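PDB 2AMF: 1-Pyrroline-5-Carboxylate reductase from Streptococcus pyogenes, which probably catalyses the NAD(P)H-dependent reduction of 1-pyrroline-5-carboxylate to L-proline, the last step of proline biosynthesis from glutamate. Local coordinates for residues G12-A17 with M115-L120; L63-I68 with I87-G92; L109-N114 with T124-N129. All coordinates share one frame; numbering follows the deposited sequence.

Contact 1: G12-A17 with M115-L120. With PRO (proline), chain S.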
loop_
_atom_site.group_PDB
_atom_site.type_symbol
_atom_site.label_atom_id
_atom_site.label_comp_id
_atom_site.label_asym_id
_atom_site.label_seq_id
_atom_site.Cartn_x
_atom_site.Cartn_y
_atom_site.Cartn_z
ATOM N N GLY E 12 -34.667 22.548 8.293
ATOM C CA GLY E 12 -33.972 21.999 7.162
ATOM C C GLY E 12 -34.572 20.657 6.836
ATOM O O GLY E 12 -35.759 20.400 7.078
ATOM N N LYS E 13 -33.723 19.785 6.313
ATOM C CA LYS E 13 -34.157 18.483 5.852
ATOM C C LYS E 13 -34.667 17.580 6.986
ATOM O O LYS E 13 -35.717 16.929 6.838
ATOM C CB LYS E 13 -33.036 17.824 5.032
ATOM C CG LYS E 13 -32.715 18.631 3.763
ATOM C CD LYS E 13 -32.061 17.802 2.673
ATOM C CE LYS E 13 -32.338 18.391 1.280
ATOM N NZ LYS E 13 -33.632 17.872 0.685
ATOM N N MET E 14 -33.932 17.559 8.101
ATOM C CA MET E 14 -34.258 16.689 9.238
ATOM C C MET E 14 -35.525 17.176 9.948
ATOM O O MET E 14 -36.446 16.394 10.175
ATOM C CB MET E 14 -33.074 16.555 10.204
ATOM C CG MET E 14 -33.134 15.330 11.177
ATOM S SD MET E 14 -33.425 13.678 10.485
ATOM C CE MET E 14 -35.150 13.486 10.937
ATOM N N ALA E 15 -35.594 18.471 10.237
ATOM C CA ALA E 15 -36.807 19.050 10.813
ATOM C C ALA E 15 -38.048 18.816 9.934
ATOM O O ALA E 15 -39.126 18.494 10.460
ATOM C CB ALA E 15 -36.615 20.518 11.114
ATOM N N SER E 16 -37.892 18.953 8.613
ATOM C CA SER E 16 -38.996 18.683 7.672
ATOM C C SER E 16 -39.459 17.239 7.772
ATOM O O SER E 16 -40.661 16.966 7.837
ATOM C CB SER E 16 -38.599 18.968 6.227
ATOM O OG SER E 16 -38.172 20.309 6.087
ATOM N N ALA E 17 -38.495 16.322 7.797
ATOM C CA ALA E 17 -38.794 14.894 7.903
ATOM C C ALA E 17 -39.639 14.525 9.135
ATOM O O ALA E 17 -40.487 13.656 9.038
ATOM C CB ALA E 17 -37.491 14.049 7.826
ATOM N N MET E 115 -33.099 10.212 8.781
ATOM C CA MET E 115 -33.953 10.566 7.647
ATOM C C MET E 115 -35.131 9.600 7.421
ATOM O O MET E 115 -36.084 9.940 6.727
ATOM C CB MET E 115 -33.073 10.667 6.402
ATOM C CG MET E 115 -33.600 11.499 5.225
ATOM S SD MET E 115 -34.249 13.182 5.386
ATOM C CE MET E 115 -33.504 14.031 6.737
ATOM N N ASN E 116 -35.083 8.416 8.034
ATOM C CA ASN E 116 -36.190 7.474 7.951
ATOM C C ASN E 116 -37.479 7.950 8.659
ATOM O O ASN E 116 -38.566 7.383 8.460
ATOM C CB ASN E 116 -35.736 6.083 8.394
ATOM C CG ASN E 116 -34.608 5.531 7.510
ATOM O OD1 ASN E 116 -33.730 4.806 7.980
ATOM N ND2 ASN E 116 -34.615 5.904 6.243
ATOM N N ALA E 117 -37.344 9.003 9.468
ATOM C CA ALA E 117 -38.483 9.778 9.952
ATOM C C ALA E 117 -39.462 10.102 8.820
ATOM O O ALA E 117 -40.663 10.213 9.063
ATOM C CB ALA E 117 -38.001 11.066 10.646
ATOM N N GLN E 118 -38.944 10.219 7.591
ATOM C CA GLN E 118 -39.743 10.465 6.369
ATOM C C GLN E 118 -40.877 9.465 6.152
ATOM O O GLN E 118 -41.939 9.829 5.644
ATOM C CB GLN E 118 -38.871 10.446 5.112
ATOM C CG GLN E 118 -37.935 11.636 4.981
ATOM C CD GLN E 118 -37.259 11.716 3.605
ATOM O OE1 GLN E 118 -36.786 10.713 3.060
ATOM N NE2 GLN E 118 -37.198 12.926 3.054
ATOM N N ILE E 119 -40.620 8.211 6.504
ATOM C CA ILE E 119 -41.592 7.148 6.390
ATOM C C ILE E 119 -41.975 6.674 7.799
ATOM O O ILE E 119 -42.452 5.556 7.971
ATOM C CB ILE E 119 -41.061 5.952 5.521
ATOM C CG1 ILE E 119 -39.773 5.333 6.137
ATOM C CG2 ILE E 119 -40.804 6.408 4.100
ATOM C CD1 ILE E 119 -39.497 3.910 5.680
ATOM N N LEU E 120 -41.745 7.537 8.797
ATOM C CA LEU E 120 -42.110 7.274 10.184
ATOM C C LEU E 120 -41.385 6.060 10.790
ATOM O O LEU E 120 -41.953 5.361 11.616
ATOM C CB LEU E 120 -43.649 7.143 10.348
ATOM C CG LEU E 120 -44.565 8.173 9.659
ATOM C CD1 LEU E 120 -46.048 7.983 10.081
ATOM C CD2 LEU E 120 -44.108 9.620 9.916
HETATM N N PRO S . -30.338 13.417 9.275
HETATM C CA PRO S . -29.575 14.275 10.174
HETATM C C PRO S . -29.872 14.227 11.694
HETATM O O PRO S . -30.085 13.181 12.305
HETATM C CB PRO S . -29.758 15.666 9.548
HETATM C CG PRO S . -29.827 15.351 8.025
HETATM C CD PRO S . -30.116 13.837 7.885
HETATM O OXT PRO S . -29.865 15.252 12.377
#
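At the start of the Rossmann-type dinucleotide-binding helix 13-23, Met14 and Ala17 pack against Met115 and Ala117 of the 3-10 segment 115-118, which follows strand 108-112. The contact is apolar. Its pivot is the methyl group of Met115: CE sits 3.6 Å from Lys13 O and 3.7 Å from Met14 CA, so it lies against the first turn of the helix. CG of Met115 stands anti to the backbone N (chi1 -158°), and bends at the next two torsions bring the methyl group to this turn. The Met14 and Met115 side chains pass one another head to tail, Met14 SD lying 3.8 Å from Met115 CE. Beyond the sulfur, Met14 CE meets Ala117 CB at 3.8 Å. One turn on, Ala17 points toward segment 115-120, its CB resting on Gln118 CG at 3.8 Å.

Both methionines also border a bound proline, with Met14 SD 3.3 Å from the ligand N and Met115 CE 3.6 Å from its CD. Lys13 and Met14 belong to the NADP(+) site, and Ile222 of the second subunit packs on Met115. No hydrogen bond joins the two segments, though further along the helix Lys20 NZ bonds to Gln118 O. Helix start and 3-10 turn thus meet chiefly through methionine and alanine contacts, which leaves the bound proline a largely apolar wall on this side.

Contact 2: L63-I68 with I87-G92. With NA (sodium ion), chain R.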
loop_
_atom_site.group_PDB
_atom_site.type_symbol
_atom_site.label_atom_id
_atom_site.label_comp_id
_atom_site.label_asym_id
_atom_site.label_seq_id
_atom_site.Cartn_x
_atom_site.Cartn_y
_atom_site.Cartn_z
ATOM N N LEU E 63 -43.453 24.232 23.837
ATOM C CA LEU E 63 -42.302 23.373 23.615
ATOM C C LEU E 63 -41.623 23.847 22.346
ATOM O O LEU E 63 -42.293 24.088 21.347
ATOM C CB LEU E 63 -42.759 21.926 23.468
ATOM C CG LEU E 63 -41.713 20.796 23.405
ATOM C CD1 LEU E 63 -40.997 20.611 24.730
ATOM C CD2 LEU E 63 -42.395 19.505 23.003
ATOM N N VAL E 64 -40.304 24.030 22.407
ATOM C CA VAL E 64 -39.506 24.376 21.225
ATOM C C VAL E 64 -38.693 23.171 20.755
ATOM O O VAL E 64 -38.065 22.477 21.568
ATOM C CB VAL E 64 -38.555 25.577 21.480
ATOM C CG1 VAL E 64 -37.573 25.759 20.330
ATOM C CG2 VAL E 64 -39.349 26.856 21.713
ATOM N N ILE E 65 -38.727 22.911 19.449
ATOM C CA ILE E 65 -37.805 21.945 18.826
ATOM C C ILE E 65 -36.809 22.735 17.982
ATOM O O ILE E 65 -37.206 23.556 17.182
ATOM C CB ILE E 65 -38.556 20.882 17.956
ATOM C CG1 ILE E 65 -39.501 20.033 18.820
ATOM C CG2 ILE E 65 -37.569 19.983 17.198
ATOM C CD1 ILE E 65 -40.453 19.130 18.019
ATOM N N LEU E 66 -35.514 22.513 18.184
ATOM C CA LEU E 66 -34.506 23.193 17.366
ATOM C C LEU E 66 -34.097 22.364 16.153
ATOM O O LEU E 66 -33.588 21.257 16.305
ATOM C CB LEU E 66 -33.267 23.537 18.193
ATOM C CG LEU E 66 -33.497 24.517 19.346
ATOM C CD1 LEU E 66 -32.249 24.635 20.191
ATOM C CD2 LEU E 66 -34.002 25.900 18.852
ATOM N N GLY E 67 -34.287 22.912 14.958
ATOM C CA GLY E 67 -33.886 22.228 13.726
ATOM C C GLY E 67 -32.697 22.874 13.007
ATOM O O GLY E 67 -32.383 22.518 11.850
ATOM N N ILE E 68 -32.035 23.813 13.688
ATOM C CA ILE E 68 -30.843 24.474 13.156
ATOM C C ILE E 68 -29.616 23.568 13.299
ATOM O O ILE E 68 -29.593 22.664 14.153
ATOM C CB ILE E 68 -30.568 25.847 13.849
ATOM C CG1 ILE E 68 -30.562 25.704 15.383
ATOM C CG2 ILE E 68 -31.587 26.900 13.389
ATOM C CD1 ILE E 68 -30.007 26.919 16.144
ATOM N N ILE E 87 -36.107 20.928 22.894
ATOM C CA ILE E 87 -35.523 19.714 22.319
ATOM C C ILE E 87 -34.555 20.111 21.224
ATOM O O ILE E 87 -34.933 20.789 20.265
ATOM C CB ILE E 87 -36.604 18.798 21.689
ATOM C CG1 ILE E 87 -37.629 18.359 22.744
ATOM C CG2 ILE E 87 -35.976 17.593 20.961
ATOM C CD1 ILE E 87 -39.008 18.107 22.161
ATOM N N SER E 88 -33.305 19.679 21.375
ATOM C CA SER E 88 -32.281 19.839 20.340
ATOM C C SER E 88 -32.086 18.522 19.577
ATOM O O SER E 88 -32.062 17.443 20.183
ATOM C CB SER E 88 -30.954 20.287 20.967
ATOM O OG SER E 88 -29.862 20.178 20.052
ATOM N N MET E 89 -31.929 18.615 18.258
ATOM C CA MET E 89 -31.625 17.420 17.448
ATOM C C MET E 89 -30.175 17.422 16.915
ATOM O O MET E 89 -29.790 16.571 16.111
ATOM C CB MET E 89 -32.656 17.231 16.326
ATOM C CG MET E 89 -32.545 18.179 15.102
ATOM S SD MET E 89 -33.864 17.943 13.836
ATOM C CE MET E 89 -35.280 18.043 14.913
ATOM N N ALA E 90 -29.379 18.364 17.418
ATOM C CA ALA E 90 -28.053 18.635 16.876
ATOM C C ALA E 90 -27.020 17.618 17.331
ATOM O O ALA E 90 -26.991 17.223 18.497
ATOM C CB ALA E 90 -27.605 20.047 17.235
ATOM N N ALA E 91 -26.190 17.195 16.375
ATOM C CA ALA E 91 -25.081 16.309 16.628
ATOM C C ALA E 91 -24.013 17.068 17.368
ATOM O O ALA E 91 -23.710 18.218 17.029
ATOM C CB ALA E 91 -24.514 15.787 15.308
ATOM N N GLY E 92 -23.440 16.406 18.368
ATOM C CA GLY E 92 -22.245 16.881 19.046
ATOM C C GLY E 92 -22.380 17.993 20.073
ATOM O O GLY E 92 -21.373 18.498 20.559
HETATM NA NA NA R . -19.075 17.801 20.291
HETATM O O HOH W 1 -31.184 21.023 16.475
HETATM O O HOH W 2 -19.508 15.818 21.542
HETATM O O HOH W 3 -18.094 18.691 22.546
#
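Ile87 N donates to Val64 O at 2.8 Å in a nearly straight bond (170° at the hydrogen), and Ile87 O accepts from Leu66 N, also at 2.8 Å (172°). Ile87 thus bonds through both its own N and its own O to one neighbouring strand. The parallel strands 63-66 and 86-88 are connected through helix 73-77 in a beta-alpha-beta unit of the Rossmann fold.

On the sheet face carrying Ile65 and Ile87, these two side chains run alongside each other in the same direction, Ile65 CG1 being 3.9 Å from Ile87 CD1. The same CD1 reaches Leu63 CD2 at 3.8 Å. Met89 crosses the other branch of Ile65, bringing CE to 3.8 Å from Ile65 CG2. Just beyond the strands a water accepts from Met89 N at 3.1 Å; it also lies near Leu66 O, at a distance too short to be trusted. Ser88 OG accepts from Ala90 N in an ST turn, where the chain heads for Ala91 of the NADP(+) site. Segment 87-92 finishes at a sodium ion, bound by Gly92 O at 2.4 Å together with two waters and the O atoms of Ala256, Lys257 and the C-terminal Leu259.

Contact 3: L109-N114 with T124-N129. With PRO (proline), chain S.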
loop_
_atom_site.group_PDB
_atom_site.type_symbol
_atom_site.label_atom_id
_atom_site.label_comp_id
_atom_site.label_asym_id
_atom_site.label_seq_id
_atom_site.Cartn_x
_atom_site.Cartn_y
_atom_site.Cartn_z
ATOM N N LEU E 109 -33.871 18.632 26.388
ATOM C CA LEU E 109 -33.810 17.258 25.910
ATOM C C LEU E 109 -33.014 17.166 24.636
ATOM O O LEU E 109 -32.991 18.098 23.829
ATOM C CB LEU E 109 -35.215 16.672 25.690
ATOM C CG LEU E 109 -36.109 16.689 26.941
ATOM C CD1 LEU E 109 -37.084 17.865 26.880
ATOM C CD2 LEU E 109 -36.880 15.402 27.079
ATOM N N ARG E 110 -32.335 16.044 24.458
ATOM C CA ARG E 110 -31.687 15.803 23.177
ATOM C C ARG E 110 -32.314 14.644 22.452
ATOM O O ARG E 110 -32.630 13.621 23.061
ATOM C CB ARG E 110 -30.205 15.519 23.361
ATOM C CG ARG E 110 -29.367 16.739 23.381
ATOM C CD ARG E 110 -27.913 16.330 23.521
ATOM N NE ARG E 110 -27.291 15.915 22.257
ATOM C CZ ARG E 110 -26.064 15.397 22.172
ATOM N NH1 ARG E 110 -25.328 15.221 23.273
ATOM N NH2 ARG E 110 -25.558 15.058 20.990
ATOM N N ILE E 111 -32.480 14.803 21.147
ATOM C CA ILE E 111 -32.816 13.664 20.295
ATOM C C ILE E 111 -31.784 13.472 19.177
ATOM O O ILE E 111 -31.081 14.420 18.774
ATOM C CB ILE E 111 -34.260 13.746 19.716
ATOM C CG1 ILE E 111 -34.414 14.924 18.743
ATOM C CG2 ILE E 111 -35.310 13.755 20.840
ATOM C CD1 ILE E 111 -35.775 14.924 17.992
ATOM N N MET E 112 -31.673 12.243 18.697
ATOM C CA MET E 112 -30.879 11.983 17.509
ATOM C C MET E 112 -31.700 11.099 16.601
ATOM O O MET E 112 -31.752 9.888 16.796
ATOM C CB MET E 112 -29.492 11.361 17.820
ATOM C CG MET E 112 -28.573 11.094 16.541
ATOM S SD MET E 112 -28.532 12.443 15.334
ATOM C CE MET E 112 -27.765 13.726 16.313
ATOM N N PRO E 113 -32.397 11.727 15.642
ATOM C CA PRO E 113 -33.252 11.058 14.651
ATOM C C PRO E 113 -32.448 10.743 13.375
ATOM O O PRO E 113 -31.246 11.044 13.300
ATOM C CB PRO E 113 -34.346 12.110 14.374
ATOM C CG PRO E 113 -33.578 13.456 14.525
ATOM C CD PRO E 113 -32.419 13.199 15.492
ATOM N N ASN E 114 -33.093 10.105 12.408
ATOM C CA ASN E 114 -32.487 9.927 11.103
ATOM C C ASN E 114 -33.542 10.150 10.026
ATOM O O ASN E 114 -34.732 10.284 10.330
ATOM C CB ASN E 114 -31.754 8.575 10.967
ATOM C CG ASN E 114 -32.687 7.386 11.026
ATOM O OD1 ASN E 114 -33.807 7.454 10.557
ATOM N ND2 ASN E 114 -32.234 6.299 11.615
ATOM N N THR E 124 -34.467 6.715 16.841
ATOM C CA THR E 124 -34.244 7.991 17.527
ATOM C C THR E 124 -33.843 7.811 18.994
ATOM O O THR E 124 -34.579 7.232 19.797
ATOM C CB THR E 124 -35.514 8.910 17.485
ATOM O OG1 THR E 124 -35.995 9.039 16.139
ATOM C CG2 THR E 124 -35.215 10.309 18.015
ATOM N N ALA E 125 -32.676 8.343 19.338
ATOM C CA ALA E 125 -32.213 8.375 20.722
ATOM C C ALA E 125 -32.870 9.523 21.477
ATOM O O ALA E 125 -33.173 10.564 20.905
ATOM C CB ALA E 125 -30.673 8.517 20.776
ATOM N N LEU E 126 -33.067 9.339 22.773
ATOM C CA LEU E 126 -33.714 10.372 23.579
ATOM C C LEU E 126 -33.049 10.467 24.934
ATOM O O LEU E 126 -32.821 9.464 25.593
ATOM C CB LEU E 126 -35.214 10.096 23.738
ATOM C CG LEU E 126 -36.064 10.949 24.700
ATOM C CD1 LEU E 126 -36.050 12.450 24.349
ATOM C CD2 LEU E 126 -37.512 10.405 24.711
ATOM N N THR E 127 -32.723 11.676 25.342
ATOM C CA THR E 127 -32.221 11.888 26.692
ATOM C C THR E 127 -32.637 13.274 27.203
ATOM O O THR E 127 -32.959 14.149 26.415
ATOM C CB THR E 127 -30.676 11.620 26.794
ATOM O OG1 THR E 127 -30.330 11.386 28.160
ATOM C CG2 THR E 127 -29.845 12.770 26.238
ATOM N N GLY E 128 -32.646 13.464 28.518
ATOM C CA GLY E 128 -33.012 14.761 29.119
ATOM C C GLY E 128 -32.103 15.175 30.255
ATOM O O GLY E 128 -31.458 14.334 30.876
ATOM N N ASN E 129 -32.028 16.474 30.533
ATOM C CA ASN E 129 -31.267 16.927 31.689
ATOM C C ASN E 129 -32.010 16.699 33.008
ATOM O O ASN E 129 -33.149 16.210 33.015
ATOM C CB ASN E 129 -30.737 18.364 31.518
ATOM C CG ASN E 129 -31.842 19.435 31.536
ATOM O OD1 ASN E 129 -33.030 19.150 31.754
ATOM N ND2 ASN E 129 -31.439 20.684 31.291
HETATM N N PRO S . -30.338 13.417 9.275
HETATM C CA PRO S . -29.575 14.275 10.174
HETATM C C PRO S . -29.872 14.227 11.694
HETATM O O PRO S . -30.085 13.181 12.305
HETATM C CB PRO S . -29.758 15.666 9.548
HETATM C CG PRO S . -29.827 15.351 8.025
HETATM C CD PRO S . -30.116 13.837 7.885
HETATM O OXT PRO S . -29.865 15.252 12.377
#
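Arg110 and Thr127 exchange two backbone hydrogen bonds across a beta hairpin. Arg110 N donates to Thr127 O at 2.8 Å. In return, Thr127 N donates to Arg110 O at 3.0 Å. Met112 and Ala125 form a second such pair with longer bonds, Ala125 N standing above the carbonyl plane of Met112. The arms, strands 109-112 and 124-128, run antiparallel with their axes 4.6 Å apart at closest approach and 169° between their directions. Leu109 with Gly128 and Ile111 with Leu126 are the non-hydrogen-bonded pairs. There CA-H...O contacts supplement the ladder, such as Ile111 CA to Ala125 O at 3.2 Å.

Apolar contacts occupy both faces. On the one bearing Leu109, Ile111 and Leu126, Leu126 CD1 lies 3.8 Å from Ile111 CG2 and 4.1 Å from Leu109 CD2. Leu126 CG is anti to the backbone N (chi1 172°), and this swings the isobutyl group over strand 109-112 between its two partners. On the opposite face, bearing Arg110, Met112, Ala125 and Thr127, Arg110 CB touches Thr127 CG2 at 4.0 Å while Met112 CB faces Ala125 CB. At the end of the pairing, Thr124 CG2 packs over Ile111 CB.

Polar ends turn to other partners: the Arg110 guanidinium forms a salt bridge with Glu155 through NH1, and Thr124 OG1 bonds to Ser122 OG. The bound proline lies beside Met112, its O 3.5 Å from Met112 SD.

Helix 134-145 covers the leucine and isoleucine face through Val140 and Thr144, whereas Phe158, Phe161 and Thr162 of helix 158-185 lie on the face of Met112, Ala125 and Thr127. Strand 86-88 flanks the hairpin beside 109-112, and strand 148-152 beside 124-128.

All three contacts are largely buried, but they bind different kinds of element. Contacts 2 and 3 belong to one mixed sheet, the first a parallel pairing and the second an antiparallel one; strands 86-88 and 108-112 are neighbours, and Ser88 probably bonds through its backbone to Leu109 and Ile111. Contact 1 lies outside the sheet pairing, joins a helix start to a 3-10 turn, and lacks the hydrogen bonds that dominate the other two. Met14 connects it to both, its CG 3.8 Å from Met89 SD and its CE 3.8 Å from Pro113 CB. Contacts 1 and 3 meet the same bound proline, while the far end of contact 2 leads to sodium.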